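Local coordinates for YaeO (Vibrio cholerae serotype O1, PDB 6JIE), which inhibits Rho-dependent transcription termination by dissociating the Rho hexamer, and structurally resembles the RNA chaperone Hfq, at residues A[22-36]-A[47-59]. Sequence-based numbering, arbitrary orientation.
With MG (magnesium ion), chain D.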
ATOM      1  N   LEU A  22      12.163   0.284   0.717  1.00 10.03           N
ATOM      2  CA  LEU A  22      13.321   1.160   0.627  1.00 10.71           C
ATOM      3  C   LEU A  22      14.439   0.599   1.483  1.00 12.11           C
ATOM      4  O   LEU A  22      14.220   0.246   2.647  1.00 14.59           O
ATOM      5  CB  LEU A  22      12.993   2.577   1.090  1.00  9.44           C
ATOM      6  CG  LEU A  22      11.805   3.242   0.406  1.00 11.69           C
ATOM      7  CD1 LEU A  22      11.693   4.649   0.950  1.00 10.62           C
ATOM      8  CD2 LEU A  22      11.993   3.261  -1.083  1.00  9.86           C
ATOM      9  N   THR A  23      15.626   0.497   0.907  1.00 10.11           N
ATOM     10  CA  THR A  23      16.809   0.091   1.650  1.00 10.36           C
ATOM     11  C   THR A  23      17.762   1.276   1.723  1.00 13.64           C
ATOM     12  O   THR A  23      18.089   1.872   0.695  1.00 12.31           O
ATOM     13  CB  THR A  23      17.494  -1.111   0.992  1.00 11.47           C
ATOM     14  OG1 THR A  23      16.544  -2.171   0.790  1.00 11.89           O
ATOM     15  CG2 THR A  23      18.615  -1.630   1.889  1.00 14.70           C
ATOM     16  N   MET A  24      18.200   1.608   2.935  1.00 11.73           N
ATOM     17  CA  MET A  24      19.092   2.734   3.150  1.00 14.50           C
ATOM     18  C   MET A  24      20.541   2.288   3.056  1.00 15.19           C
ATOM     19  O   MET A  24      20.856   1.093   3.096  1.00 17.04           O
ATOM     20  CB  MET A  24      18.845   3.380   4.520  1.00 14.33           C
ATOM     21  CG  MET A  24      17.368   3.647   4.843  1.00 15.02           C
ATOM     22  SD  MET A  24      16.442   4.621   3.637  1.00 16.39           S
ATOM     23  CE  MET A  24      17.226   6.221   3.834  1.00 13.23           C
ATOM     24  N   LYS A  25      21.436   3.278   2.937  1.00 14.68           N
ATOM     25  CA  LYS A  25      22.860   2.981   2.871  1.00 16.54           C
ATOM     26  C   LYS A  25      23.351   2.343   4.157  1.00 26.43           C
ATOM     27  O   LYS A  25      24.359   1.634   4.139  1.00 19.20           O
ATOM     28  CB  LYS A  25      23.647   4.259   2.554  1.00 17.78           C
ATOM     29  CG  LYS A  25      23.479   4.694   1.087  1.00 17.81           C
ATOM     30  CD  LYS A  25      24.236   5.970   0.713  1.00 28.81           C
ATOM     31  CE  LYS A  25      23.747   6.484  -0.653  1.00 26.39           C
ATOM     32  NZ  LYS A  25      24.471   7.707  -1.102  1.00 33.27           N
ATOM     33  N   SER A  26      22.641   2.566   5.261  1.00 16.52           N
ATOM     34  CA  SER A  26      22.923   1.876   6.510  1.00 22.42           C
ATOM     35  C   SER A  26      22.614   0.395   6.427  1.00 21.27           C
ATOM     36  O   SER A  26      23.141  -0.388   7.224  1.00 21.25           O
ATOM     37  CB  SER A  26      22.077   2.480   7.621  1.00 21.59           C
ATOM     38  OG  SER A  26      20.723   2.092   7.423  1.00 19.71           O
ATOM     39  N   GLY A  27      21.755   0.005   5.493  1.00 15.87           N
ATOM     40  CA  GLY A  27      21.244  -1.344   5.391  1.00 23.24           C
ATOM     41  C   GLY A  27      19.849  -1.529   5.949  1.00 18.94           C
ATOM     42  O   GLY A  27      19.229  -2.577   5.703  1.00 18.33           O
ATOM     43  N   GLU A  28      19.329  -0.552   6.685  1.00 16.02           N
ATOM     44  CA  GLU A  28      17.983  -0.684   7.225  1.00 12.94           C
ATOM     45  C   GLU A  28      16.953  -0.718   6.101  1.00 11.60           C
ATOM     46  O   GLU A  28      17.059   0.021   5.120  1.00 13.10           O
ATOM     47  CB  GLU A  28      17.650   0.463   8.174  1.00 19.80           C
ATOM     48  CG  GLU A  28      16.337   0.207   8.907  1.00 25.42           C
ATOM     49  CD  GLU A  28      16.080   1.129  10.082  1.00 28.41           C
ATOM     50  OE1 GLU A  28      16.998   1.885  10.486  1.00 30.66           O
ATOM     51  OE2 GLU A  28      14.941   1.080  10.603  1.00 21.76           O
ATOM     52  N   VAL A  29      15.935  -1.555   6.263  1.00 16.03           N
ATOM     53  CA  VAL A  29      14.865  -1.691   5.276  1.00 13.10           C
ATOM     54  C   VAL A  29      13.576  -1.102   5.835  1.00 11.54           C
ATOM     55  O   VAL A  29      13.262  -1.276   7.017  1.00 14.33           O
ATOM     56  CB  VAL A  29      14.667  -3.165   4.873  1.00 18.76           C
ATOM     57  CG1 VAL A  29      13.453  -3.308   3.978  1.00 20.97           C
ATOM     58  CG2 VAL A  29      15.904  -3.672   4.168  1.00 19.14           C
ATOM     59  N   TYR A  30      12.842  -0.382   4.985  1.00 10.02           N
ATOM     60  CA  TYR A  30      11.518   0.134   5.310  1.00 12.94           C
ATOM     61  C   TYR A  30      10.549  -0.277   4.217  1.00 12.97           C
ATOM     62  O   TYR A  30      10.904  -0.237   3.038  1.00 14.47           O
ATOM     63  CB  TYR A  30      11.505   1.658   5.407  1.00 11.20           C
ATOM     64  CG  TYR A  30      12.415   2.279   6.444  1.00  8.50           C
ATOM     65  CD1 TYR A  30      11.910   2.714   7.658  1.00 12.92           C
ATOM     66  CD2 TYR A  30      13.776   2.459   6.188  1.00 18.53           C
ATOM     67  CE1 TYR A  30      12.728   3.316   8.606  1.00 12.03           C
ATOM     68  CE2 TYR A  30      14.609   3.053   7.138  1.00 20.62           C
ATOM     69  CZ  TYR A  30      14.073   3.479   8.337  1.00 15.33           C
ATOM     70  OH  TYR A  30      14.868   4.074   9.285  1.00 19.08           O
ATOM     71  N   TYR A  31       9.319  -0.635   4.601  1.00 15.09           N
ATOM     72  CA  TYR A  31       8.256  -0.974   3.656  1.00 15.56           C
ATOM     73  C   TYR A  31       7.085  -0.012   3.834  1.00 12.74           C
ATOM     74  O   TYR A  31       6.707   0.303   4.962  1.00 12.23           O
ATOM     75  CB  TYR A  31       7.740  -2.420   3.881  1.00 15.14           C
ATOM     76  CG  TYR A  31       8.715  -3.571   3.646  1.00 24.86           C
ATOM     77  CD1 TYR A  31       9.648  -3.933   4.608  1.00 26.64           C
ATOM     78  CD2 TYR A  31       8.669  -4.319   2.476  1.00 27.98           C
ATOM     79  CE1 TYR A  31      10.526  -4.997   4.392  1.00 32.45           C
ATOM     80  CE2 TYR A  31       9.541  -5.373   2.254  1.00 27.81           C
ATOM     81  CZ  TYR A  31      10.462  -5.708   3.209  1.00 32.59           C
ATOM     82  OH  TYR A  31      11.318  -6.762   2.978  1.00 34.62           O
ATOM     83  N   GLY A  32       6.469   0.432   2.741  1.00  8.04           N
ATOM     84  CA  GLY A  32       5.225   1.167   2.894  1.00  9.94           C
ATOM     85  C   GLY A  32       4.764   1.733   1.569  1.00 11.22           C
ATOM     86  O   GLY A  32       5.160   1.252   0.510  1.00 12.02           O
ATOM     87  N   VAL A  33       3.940   2.774   1.655  1.00  9.13           N
ATOM     88  CA  VAL A  33       3.395   3.450   0.490  1.00  8.03           C
ATOM     89  C   VAL A  33       4.140   4.763   0.298  1.00 10.04           C
ATOM     90  O   VAL A  33       4.255   5.569   1.235  1.00 13.52           O
ATOM     91  CB  VAL A  33       1.884   3.683   0.648  1.00 13.42           C
ATOM     92  CG1 VAL A  33       1.323   4.444  -0.568  1.00 17.54           C
ATOM     93  CG2 VAL A  33       1.182   2.342   0.856  1.00 17.91           C
ATOM     94  N   ALA A  34       4.663   4.971  -0.906  1.00  8.53           N
ATOM     95  CA  ALA A  34       5.354   6.214  -1.232  1.00  7.36           C
ATOM     96  C   ALA A  34       4.357   7.364  -1.256  1.00 14.75           C
ATOM     97  O   ALA A  34       3.456   7.389  -2.099  1.00 14.26           O
ATOM     98  CB  ALA A  34       6.045   6.090  -2.586  1.00  9.80           C
ATOM     99  N   ALA A  35       4.515   8.314  -0.339  1.00 14.05           N
ATOM    100  CA  ALA A  35       3.516   9.351  -0.126  1.00 13.12           C
ATOM    101  C   ALA A  35       3.847  10.649  -0.846  1.00 15.94           C
ATOM    102  O   ALA A  35       3.013  11.179  -1.588  1.00 16.90           O
ATOM    103  CB  ALA A  35       3.352   9.610   1.374  1.00 17.30           C
ATOM    104  N   ASP A  36       5.047  11.179  -0.633  1.00 12.23           N
ATOM    105  CA  ASP A  36       5.377  12.488  -1.169  1.00 10.44           C
ATOM    106  C   ASP A  36       6.874  12.695  -1.014  1.00 10.53           C
ATOM    107  O   ASP A  36       7.552  11.966  -0.278  1.00 16.67           O
ATOM    108  CB  ASP A  36       4.594  13.598  -0.454  1.00 22.75           C
ATOM    109  CG  ASP A  36       4.494  14.877  -1.276  1.00 33.55           C
ATOM    110  OD1 ASP A  36       5.073  14.948  -2.383  1.00 38.08           O
ATOM    111  OD2 ASP A  36       3.826  15.819  -0.811  1.00 40.88           O
ATOM    112  N   ILE A  47      11.893  11.349   0.968  1.00 13.43           N
ATOM    113  CA  ILE A  47      10.637  10.725   0.570  1.00 10.33           C
ATOM    114  C   ILE A  47       9.846  10.433   1.839  1.00 11.52           C
ATOM    115  O   ILE A  47      10.398   9.929   2.821  1.00 11.13           O
ATOM    116  CB  ILE A  47      10.876   9.449  -0.251  1.00 10.83           C
ATOM    117  CG1 ILE A  47       9.535   8.724  -0.497  1.00 13.33           C
ATOM    118  CG2 ILE A  47      11.870   8.557   0.442  1.00 10.34           C
ATOM    119  CD1 ILE A  47       9.653   7.497  -1.363  1.00 16.82           C
ATOM    120  N   ALA A  48       8.562  10.784   1.835  1.00 11.42           N
ATOM    121  CA  ALA A  48       7.674  10.431   2.930  1.00 10.48           C
ATOM    122  C   ALA A  48       7.116   9.047   2.637  1.00 10.90           C
ATOM    123  O   ALA A  48       6.474   8.848   1.606  1.00 12.09           O
ATOM    124  CB  ALA A  48       6.542  11.447   3.081  1.00 14.21           C
ATOM    125  N   LEU A  49       7.397   8.097   3.517  1.00 11.47           N
ATOM    126  CA  LEU A  49       7.002   6.707   3.326  1.00 12.61           C
ATOM    127  C   LEU A  49       6.021   6.350   4.429  1.00 11.45           C
ATOM    128  O   LEU A  49       6.382   6.360   5.609  1.00 11.70           O
ATOM    129  CB  LEU A  49       8.214   5.773   3.351  1.00 10.25           C
ATOM    130  CG  LEU A  49       7.905   4.297   3.093  1.00 11.84           C
ATOM    131  CD1 LEU A  49       7.553   4.095   1.633  1.00  8.40           C
ATOM    132  CD2 LEU A  49       9.100   3.450   3.476  1.00 12.28           C
ATOM    133  N   ARG A  50       4.788   6.031   4.050  1.00 11.88           N
ATOM    134  CA  ARG A  50       3.762   5.669   5.029  1.00  8.51           C
ATOM    135  C   ARG A  50       3.873   4.178   5.298  1.00 11.49           C
ATOM    136  O   ARG A  50       3.469   3.353   4.479  1.00 12.09           O
ATOM    137  CB  ARG A  50       2.375   6.050   4.526  1.00 12.83           C
ATOM    138  CG  ARG A  50       2.200   7.526   4.275  1.00 21.63           C
ATOM    139  CD  ARG A  50       0.735   7.945   4.348  1.00 31.38           C
ATOM    140  NE  ARG A  50       0.521   9.229   3.689  1.00 27.01           N
ATOM    141  CZ  ARG A  50       0.795  10.406   4.236  1.00 31.46           C
ATOM    142  NH1 ARG A  50       1.294  10.471   5.465  1.00 41.33           N
ATOM    143  NH2 ARG A  50       0.573  11.518   3.550  1.00 36.09           N
ATOM    144  N   GLY A  51       4.440   3.823   6.447  1.00 11.69           N
ATOM    145  CA  GLY A  51       4.569   2.440   6.837  1.00 10.56           C
ATOM    146  C   GLY A  51       3.350   1.925   7.577  1.00 12.71           C
ATOM    147  O   GLY A  51       2.325   2.599   7.712  1.00 10.91           O
ATOM    148  N   GLU A  52       3.491   0.700   8.098  1.00 18.61           N
ATOM    149  CA  GLU A  52       2.358   0.030   8.722  1.00 17.46           C
ATOM    150  C   GLU A  52       1.855   0.819   9.917  1.00 19.07           C
ATOM    151  O   GLU A  52       0.649   1.010  10.077  1.00 18.61           O
ATOM    152  CB  GLU A  52       2.728  -1.386   9.152  1.00 19.93           C
ATOM    153  CG  GLU A  52       1.530  -2.122   9.743  1.00 28.83           C
ATOM    154  CD  GLU A  52       1.809  -3.583  10.051  1.00 40.27           C
ATOM    155  OE1 GLU A  52       2.991  -3.987  10.033  1.00 44.56           O
ATOM    156  OE2 GLU A  52       0.835  -4.323  10.305  1.00 48.07           O
ATOM    157  N   GLU A  53       2.774   1.343  10.733  1.00 16.73           N
ATOM    158  CA  GLU A  53       2.413   1.982  11.985  1.00 24.09           C
ATOM    159  C   GLU A  53       2.755   3.456  12.047  1.00 21.79           C
ATOM    160  O   GLU A  53       2.218   4.150  12.918  1.00 22.85           O
ATOM    161  CB  GLU A  53       3.093   1.268  13.165  1.00 24.74           C
ATOM    162  CG  GLU A  53       2.652  -0.171  13.333  1.00 33.69           C
ATOM    163  CD  GLU A  53       3.542  -0.949  14.278  1.00 50.38           C
ATOM    164  OE1 GLU A  53       4.755  -1.075  13.995  1.00 52.46           O
ATOM    165  OE2 GLU A  53       3.029  -1.428  15.309  1.00 55.78           O
ATOM    166  N   GLU A  54       3.609   3.950  11.155  1.00 19.59           N
ATOM    167  CA  GLU A  54       4.079   5.327  11.205  1.00 17.58           C
ATOM    168  C   GLU A  54       4.563   5.737   9.825  1.00 18.54           C
ATOM    169  O   GLU A  54       4.770   4.905   8.934  1.00 16.63           O
ATOM    170  CB  GLU A  54       5.203   5.491  12.230  1.00 25.76           C
ATOM    171  CG  GLU A  54       6.415   4.653  11.896  1.00 26.70           C
ATOM    172  CD  GLU A  54       7.471   4.683  12.987  1.00 37.44           C
ATOM    173  OE1 GLU A  54       7.862   5.794  13.415  1.00 37.76           O
ATOM    174  OE2 GLU A  54       7.898   3.593  13.423  1.00 36.81           O
ATOM    175  N   THR A  55       4.767   7.041   9.672  1.00 16.69           N
ATOM    176  CA  THR A  55       5.300   7.630   8.453  1.00 15.67           C
ATOM    177  C   THR A  55       6.709   8.128   8.725  1.00 14.75           C
ATOM    178  O   THR A  55       6.952   8.787   9.743  1.00 14.26           O
ATOM    179  CB  THR A  55       4.412   8.778   7.966  1.00 18.30           C
ATOM    180  OG1 THR A  55       3.106   8.271   7.655  1.00 23.03           O
ATOM    181  CG2 THR A  55       5.003   9.408   6.715  1.00 14.70           C
ATOM    182  N   TRP A  56       7.633   7.790   7.828  1.00 10.99           N
ATOM    183  CA  TRP A  56       9.033   8.181   7.939  1.00 11.51           C
ATOM    184  C   TRP A  56       9.377   9.204   6.867  1.00 12.87           C
ATOM    185  O   TRP A  56       8.880   9.128   5.738  1.00 12.66           O
ATOM    186  CB  TRP A  56       9.966   6.968   7.785  1.00 12.80           C
ATOM    187  CG  TRP A  56       9.710   5.827   8.750  1.00 13.51           C
ATOM    188  CD1 TRP A  56      10.070   5.758  10.074  1.00 15.85           C
ATOM    189  CD2 TRP A  56       9.072   4.580   8.444  1.00 14.62           C
ATOM    190  NE1 TRP A  56       9.684   4.548  10.605  1.00 16.69           N
ATOM    191  CE2 TRP A  56       9.063   3.810   9.628  1.00 19.14           C
ATOM    192  CE3 TRP A  56       8.503   4.043   7.284  1.00 14.37           C
ATOM    193  CZ2 TRP A  56       8.509   2.535   9.684  1.00 23.36           C
ATOM    194  CZ3 TRP A  56       7.949   2.768   7.343  1.00 19.02           C
ATOM    195  CH2 TRP A  56       7.956   2.032   8.537  1.00 27.16           C
ATOM    196  N   LEU A  57      10.229  10.168   7.225  1.00 14.36           N
ATOM    197  CA  LEU A  57      10.876  11.040   6.247  1.00 15.94           C
ATOM    198  C   LEU A  57      12.299  10.538   6.087  1.00 12.21           C
ATOM    199  O   LEU A  57      13.144  10.767   6.963  1.00 13.99           O
ATOM    200  CB  LEU A  57      10.872  12.504   6.677  1.00 16.34           C
ATOM    201  CG  LEU A  57       9.507  13.161   6.818  1.00 18.39           C
ATOM    202  CD1 LEU A  57       9.676  14.634   7.114  1.00 17.79           C
ATOM    203  CD2 LEU A  57       8.684  12.942   5.558  1.00 21.28           C
ATOM    204  N   LEU A  58      12.552   9.871   4.968  1.00 11.59           N
ATOM    205  CA  LEU A  58      13.809   9.191   4.697  1.00 11.90           C
ATOM    206  C   LEU A  58      14.591   9.975   3.663  1.00 13.40           C
ATOM    207  O   LEU A  58      14.077  10.265   2.578  1.00 16.00           O
ATOM    208  CB  LEU A  58      13.553   7.768   4.203  1.00 11.69           C
ATOM    209  CG  LEU A  58      12.814   6.912   5.225  1.00 19.29           C
ATOM    210  CD1 LEU A  58      12.278   5.625   4.588  1.00 13.35           C
ATOM    211  CD2 LEU A  58      13.776   6.596   6.350  1.00 19.68           C
ATOM    212  N   GLU A  59      15.836  10.291   3.991  1.00 15.80           N
ATOM    213  CA  GLU A  59      16.648  11.151   3.144  1.00 14.07           C
ATOM    214  C   GLU A  59      16.943  10.467   1.822  1.00 14.76           C
ATOM    215  O   GLU A  59      17.507   9.367   1.795  1.00 14.25           O
ATOM    216  CB  GLU A  59      17.952  11.489   3.849  1.00 14.77           C
ATOM    217  CG  GLU A  59      17.809  12.348   5.077  1.00 16.61           C
ATOM    218  CD  GLU A  59      19.106  12.391   5.850  1.00 26.28           C
ATOM    219  OE1 GLU A  59      20.053  13.098   5.425  1.00 27.38           O
ATOM    220  OE2 GLU A  59      19.187  11.679   6.863  1.00 29.04           O
TER
HETATM  221 MG    MG D 202       0.703  -6.229  11.266  1.00 43.40          MG
HETATM  222  O   HOH W   1       5.799  -0.775   7.529  1.00 20.62           O
HETATM  223  O   HOH W   2       2.712  -6.265  12.050  1.00 40.44           O
HETATM  224  O   HOH W   3       1.210  -6.761   9.203  1.00 49.16           O
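Y30 turns a ring edge onto the indole of W56: CD1 lies 3.5 Å from W56 CD2, and the planes meet at 65°, a T-shaped pair. On one face of the same tyrosine, L58 CD2 makes a CH-pi contact 3.9 Å from the ring centroid and 20° off its normal. The tightly packed part continues through leucine methyls. L49 CG stands anti to its own backbone N (chi1 -177°), which sends CD2 against Y30 CB at 3.6 Å, while L22 CD1 meets that methyl tip to tip and also touches L58 CD1 and I47 CG2.

Past the corner at G32, backbone pairing takes over much of the contact. V33 and R50 form an antiparallel hydrogen-bonded pair, V33 N to R50 O and R50 N to V33 O both measuring 2.9 Å. Next, A35 and D36 together face A48, a classic beta bulge in which A35 N donates to A48 O at 2.8 Å. G32 CA lies 3.2 Å from R50 O, a CA-H...O contact that shows how closely the strands approach here.

The solvent side is looser. A water joins Y31 O to E52 N, and E52 OE2 binds a magnesium ion at 2.1 Å, with two waters as further ligands. R50 marks a different edge, where the second subunit packs: one guanidinium face lies over A35 CB, and R50 NE hydrogen-bonds to Y7 OH of that subunit.

Such a strongly bent strand passing between two antiparallel sheets is consistent with the reported Hfq resemblance: 29-31 pairs with 19-24, 33-39 with 45-50, and helix 9-15 packs on A34 and I47.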